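Local coordinates for protein L-lysine 6-oxidase (PDB 3WEU) that oxidises the epsilon-amino group of free L-lysine using a cysteine tryptophylquinone cofactor, releasing the hydrogen peroxide that makes it antibacterial, at residues A[19-25]-A[57-62]; A[31-35]-A[45-49]. All coordinates share one frame. Where two conformers were deposited one is given. Residue numbers count along the deposited sequence, not the author numbering.

Contact 1: A[19-25]-A[57-62]; sequences TDNFVLN and RRQGQV. With EDO (1,2-ethanediol), chain L.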
# COMPACT_ATOMS: atom_id res chain seq x y z
N THR A 19 28.84 17.10 12.42
CA THR A 19 29.07 18.31 11.61
C THR A 19 30.54 18.77 11.49
O THR A 19 31.01 19.33 10.44
CB THR A 19 28.13 19.47 12.14
OG1 THR A 19 28.18 20.60 11.25
CG2 THR A 19 28.57 19.88 13.57
N ASP A 20 31.31 18.52 12.54
CA ASP A 20 32.70 18.93 12.61
C ASP A 20 33.67 17.90 12.02
O ASP A 20 34.87 18.10 12.05
CB ASP A 20 33.09 19.19 14.08
CG ASP A 20 32.44 20.46 14.62
OD1 ASP A 20 31.99 21.30 13.81
OD2 ASP A 20 32.34 20.58 15.85
N ASN A 21 33.15 16.76 11.55
CA ASN A 21 33.99 15.65 11.08
C ASN A 21 33.87 15.52 9.54
O ASN A 21 32.89 14.93 9.03
CB ASN A 21 33.57 14.35 11.76
CG ASN A 21 34.48 13.17 11.46
OD1 ASN A 21 35.50 13.32 10.80
ND2 ASN A 21 34.14 12.01 11.97
N PHE A 22 34.86 16.02 8.84
CA PHE A 22 34.77 16.12 7.38
C PHE A 22 36.13 15.92 6.73
O PHE A 22 37.17 16.07 7.38
CB PHE A 22 34.16 17.44 6.90
CG PHE A 22 34.83 18.66 7.46
CD1 PHE A 22 35.87 19.28 6.78
CD2 PHE A 22 34.41 19.17 8.66
CE1 PHE A 22 36.52 20.39 7.30
CE2 PHE A 22 35.06 20.31 9.21
CZ PHE A 22 36.12 20.89 8.54
N VAL A 23 36.10 15.65 5.42
CA VAL A 23 37.25 15.62 4.62
C VAL A 23 37.20 16.80 3.64
O VAL A 23 36.15 17.40 3.42
CB VAL A 23 37.39 14.24 3.90
CG1 VAL A 23 37.58 13.13 4.93
CG2 VAL A 23 36.19 13.86 3.08
N LEU A 24 38.35 17.10 3.05
CA LEU A 24 38.44 18.08 2.02
C LEU A 24 38.49 17.44 0.62
O LEU A 24 38.65 16.22 0.40
CB LEU A 24 39.71 18.93 2.22
CG LEU A 24 39.69 19.69 3.57
CD1 LEU A 24 40.92 20.51 3.68
CD2 LEU A 24 38.44 20.55 3.73
N ASN A 25 38.37 18.32 -0.36
CA ASN A 25 38.11 17.91 -1.72
C ASN A 25 39.26 17.17 -2.34
O ASN A 25 40.42 17.37 -2.00
CB ASN A 25 37.86 19.11 -2.63
CG ASN A 25 38.88 20.19 -2.45
OD1 ASN A 25 38.83 20.96 -1.46
ND2 ASN A 25 39.82 20.29 -3.40
N ARG A 57 31.26 10.81 6.42
CA ARG A 57 31.80 12.17 6.58
C ARG A 57 31.51 13.06 5.41
O ARG A 57 31.70 12.67 4.26
CB ARG A 57 33.32 12.10 6.78
CG ARG A 57 33.64 11.26 8.02
CD ARG A 57 35.07 10.89 8.06
NE ARG A 57 35.92 12.02 8.34
CZ ARG A 57 37.24 11.99 8.15
NH1 ARG A 57 37.84 10.90 7.68
NH2 ARG A 57 37.95 13.03 8.46
N ARG A 58 31.07 14.30 5.68
CA ARG A 58 30.94 15.27 4.59
C ARG A 58 32.27 15.53 3.92
O ARG A 58 33.33 15.45 4.54
CB ARG A 58 30.37 16.61 5.03
CG ARG A 58 28.91 16.56 5.43
CD ARG A 58 28.37 17.95 5.68
NE ARG A 58 29.01 18.58 6.84
CZ ARG A 58 28.68 19.79 7.29
NH1 ARG A 58 27.76 20.53 6.65
NH2 ARG A 58 29.32 20.28 8.33
N GLN A 59 32.22 15.79 2.61
CA GLN A 59 33.36 16.30 1.85
C GLN A 59 33.10 17.75 1.58
O GLN A 59 32.06 18.11 1.01
CB GLN A 59 33.50 15.62 0.50
CG GLN A 59 34.50 16.19 -0.49
CD GLN A 59 34.60 15.26 -1.73
OE1 GLN A 59 34.90 14.12 -1.56
NE2 GLN A 59 34.22 15.69 -2.83
N GLY A 60 34.09 18.56 1.90
CA GLY A 60 34.01 19.99 1.67
C GLY A 60 34.84 20.44 0.54
O GLY A 60 35.83 19.77 0.21
N GLN A 61 34.42 21.52 -0.13
CA GLN A 61 35.23 22.15 -1.18
C GLN A 61 35.96 23.36 -0.68
O GLN A 61 35.33 24.31 -0.22
CB GLN A 61 34.37 22.56 -2.35
CG GLN A 61 35.08 23.28 -3.45
CD GLN A 61 35.82 22.31 -4.34
OE1 GLN A 61 35.22 21.49 -5.02
NE2 GLN A 61 37.12 22.40 -4.34
N VAL A 62 37.28 23.37 -0.88
CA VAL A 62 38.11 24.59 -0.70
C VAL A 62 38.04 25.41 -1.95
O VAL A 62 38.17 24.88 -3.06
CB VAL A 62 39.57 24.23 -0.41
CG1 VAL A 62 40.47 25.45 -0.33
CG2 VAL A 62 39.66 23.40 0.86
C1 EDO L . 35.83 9.29 14.39
O1 EDO L . 34.67 8.51 14.57
C2 EDO L . 36.46 8.84 13.13
O2 EDO L . 36.05 9.76 12.09
O HOH W 1 31.15 17.54 8.28
O HOH W 2 30.47 15.42 8.21

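Contact 2: A[31-35]-A[45-49]; sequences GLPYE and TVVNF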
# COMPACT_ATOMS: atom_id res chain seq x y z
N GLY A 31 40.96 11.40 -7.75
CA GLY A 31 41.72 11.58 -6.55
C GLY A 31 40.91 11.29 -5.33
O GLY A 31 39.68 11.56 -5.29
N LEU A 32 41.56 10.77 -4.29
CA LEU A 32 40.88 10.64 -3.00
C LEU A 32 40.67 12.01 -2.34
O LEU A 32 41.44 12.90 -2.55
CB LEU A 32 41.68 9.73 -2.08
CG LEU A 32 41.73 8.24 -2.40
CD1 LEU A 32 42.73 7.49 -1.50
CD2 LEU A 32 40.40 7.57 -2.21
N PRO A 33 39.63 12.18 -1.57
CA PRO A 33 39.51 13.36 -0.69
C PRO A 33 40.53 13.28 0.45
O PRO A 33 41.20 12.25 0.63
CB PRO A 33 38.09 13.26 -0.16
CG PRO A 33 37.86 11.79 -0.12
CD PRO A 33 38.56 11.24 -1.34
N TYR A 34 40.71 14.39 1.18
CA TYR A 34 41.83 14.57 2.09
C TYR A 34 41.44 14.75 3.51
O TYR A 34 40.48 15.43 3.82
CB TYR A 34 42.64 15.83 1.70
CG TYR A 34 43.64 15.54 0.67
CD1 TYR A 34 43.27 15.33 -0.69
CD2 TYR A 34 44.96 15.37 1.03
CE1 TYR A 34 44.22 14.98 -1.62
CE2 TYR A 34 45.91 14.98 0.11
CZ TYR A 34 45.53 14.81 -1.20
OH TYR A 34 46.51 14.50 -2.04
N GLU A 35 42.21 14.13 4.41
CA GLU A 35 42.19 14.53 5.79
C GLU A 35 42.76 15.94 5.88
O GLU A 35 43.38 16.46 4.91
CB GLU A 35 43.03 13.58 6.64
CG GLU A 35 42.60 12.12 6.65
CD GLU A 35 41.24 11.85 7.22
OE1 GLU A 35 40.78 12.64 8.09
OE2 GLU A 35 40.69 10.78 6.86
N THR A 45 45.68 11.73 2.25
CA THR A 45 44.39 11.26 1.76
C THR A 45 43.62 10.58 2.85
O THR A 45 44.14 10.14 3.92
CB THR A 45 44.55 10.35 0.56
OG1 THR A 45 45.54 9.40 0.88
CG2 THR A 45 45.02 11.14 -0.59
N VAL A 46 42.32 10.52 2.64
CA VAL A 46 41.36 10.00 3.60
C VAL A 46 41.75 8.64 4.14
O VAL A 46 42.15 7.74 3.39
CB VAL A 46 39.97 9.90 2.95
CG1 VAL A 46 40.02 8.93 1.80
CG2 VAL A 46 38.90 9.42 3.94
N VAL A 47 41.64 8.49 5.45
CA VAL A 47 41.82 7.20 6.07
C VAL A 47 40.48 6.49 6.00
O VAL A 47 40.38 5.56 5.22
CB VAL A 47 42.33 7.36 7.51
CG1 VAL A 47 42.47 6.01 8.18
CG2 VAL A 47 43.66 8.14 7.51
N ASN A 48 39.48 6.86 6.81
CA ASN A 48 38.15 6.28 6.70
C ASN A 48 37.10 7.25 6.18
O ASN A 48 37.08 8.38 6.61
CB ASN A 48 37.70 5.74 8.04
CG ASN A 48 38.55 4.56 8.53
OD1 ASN A 48 39.06 3.76 7.78
ND2 ASN A 48 38.75 4.52 9.79
N PHE A 49 36.23 6.79 5.28
CA PHE A 49 35.21 7.66 4.76
C PHE A 49 34.09 7.88 5.77
O PHE A 49 33.32 8.87 5.68
CB PHE A 49 34.60 7.03 3.52
CG PHE A 49 35.51 6.98 2.35
CD1 PHE A 49 36.12 5.79 1.97
CD2 PHE A 49 35.73 8.15 1.59
CE1 PHE A 49 36.95 5.74 0.85
CE2 PHE A 49 36.56 8.08 0.45
CZ PHE A 49 37.17 6.90 0.11
O HOH W 3 39.46 8.51 9.19

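Contact 1: A[19-25]-A[57-62]
The short strand 22-24 runs parallel to strand 58-62, their axes approaching to 4.6 Å at an angle of 37°. Register is set by Val23 opposite Gln59, CA to CA 4.8 Å: Val23 N donates to Arg58 O (2.9 Å) and Gly60 N to Val23 O (2.8 Å), both nearly straight, so one residue brackets its partner as in regular parallel pairing. Towards Asn21 the backbones part, Asn21 O and Arg58 N lying 3.9 Å apart, and water 2 spans the gap. At the other end the Asn25 side chain takes over, with OD1 accepting from Val62 N at 2.9 Å.

Arg58 NH2 donates to Thr19 O (2.9 Å), while water 1 links its NE to the same carbonyl. Arg57 makes weak bonds to Asn21 OD1 from NE (2.8 Å) and to Phe22 O from NH2 (3.3 Å); Val23 CG1 sits over one guanidinium face, 3.4 Å from Arg57 CZ. Asn48 and Glu35 also hold this guanidinium. Leu24 CD2 meets Val62 CG2 at 4.2 Å, near Ile194.

Strand 58-66 also pairs antiparallel with 4-13 and 193-196, placing this parallel pair in the mixed β-sheet of the N-terminal family region.

Contact 2: A[31-35]-A[45-49]
Backbone pairing between 31-35 and 45-49 is confined to one place. Tyr34 and Thr45 form an antiparallel non-hydrogen-bonded pair with CA atoms 4.2 Å apart and diverging side chains. Next to it, Val46 N donates to Pro33 O (2.9 Å, 152°), and the Thr45 CA approaches that carbonyl oxygen at 3.5 Å in a CA-H...O contact.

The second hydrogen bond is made by a side chain. Glu35, with chi1 and chi2 both m, folds its carboxylate over the turning segment, where OE2 accepts from Val47 N at 2.9 Å and 168°. Water 3 extends this link, accepting from Asn48 N (2.9 Å) and donating weakly to Glu35 OE2 (3.5 Å). The other carboxylate oxygen, OE1, is in a salt bridge with Arg57.

Apolar contacts fill the remaining interface. Leu32 CD2 lies 4.3 Å from Val46 CG1 and 4.0 Å from Phe49 CZ, near the plane of the Phe49 ring; Pro33 CG touches Val46 CG1 (4.1 Å) and Phe49 CE2 (4.0 Å). Phe49 also stacks on Phe631. Separately, Thr45 CG2 stands over the Tyr34 ring, 4.1 Å from its centroid and 23° off the normal, a CH-pi contact.

Glu35 is also backbone-bonded with Thr43 and Thr44, so the contact between the two arms goes on toward strand 42-43. With the antiparallel Tyr34-Thr45 pair and the short connection between the segments, these features describe a β-hairpin-like excursion of the N-terminal family region, whose returning arm gives way to an irregular loop anchored by a carboxylate-to-backbone bond.

How the contacts relate
Contact 2 is nested within the chain loop closed by contact 1, and their centres are 10 Å apart. Two probable hydrogen bonds join them directly: Leu24 N to Tyr34 O and Arg57 NH1 to Asn48 O, each 2.8 Å. Charge adds a third tie, since Arg57 NH2 lies 2.9 Å from Glu35 OE1 in a salt bridge; Arg57 thus reaches both segments of contact 2. Tight packing accompanies these bonds, with Leu24 O 3.1 Å from Pro33 CB and Val23 CB 3.3 Å from Tyr34 O. The ethanediol bound by Asn21 is about 6 Å from the Asn48 side chain, between nearest atoms. Neither contact includes Cys516 or Trp581, the cross-linked cofactor residues.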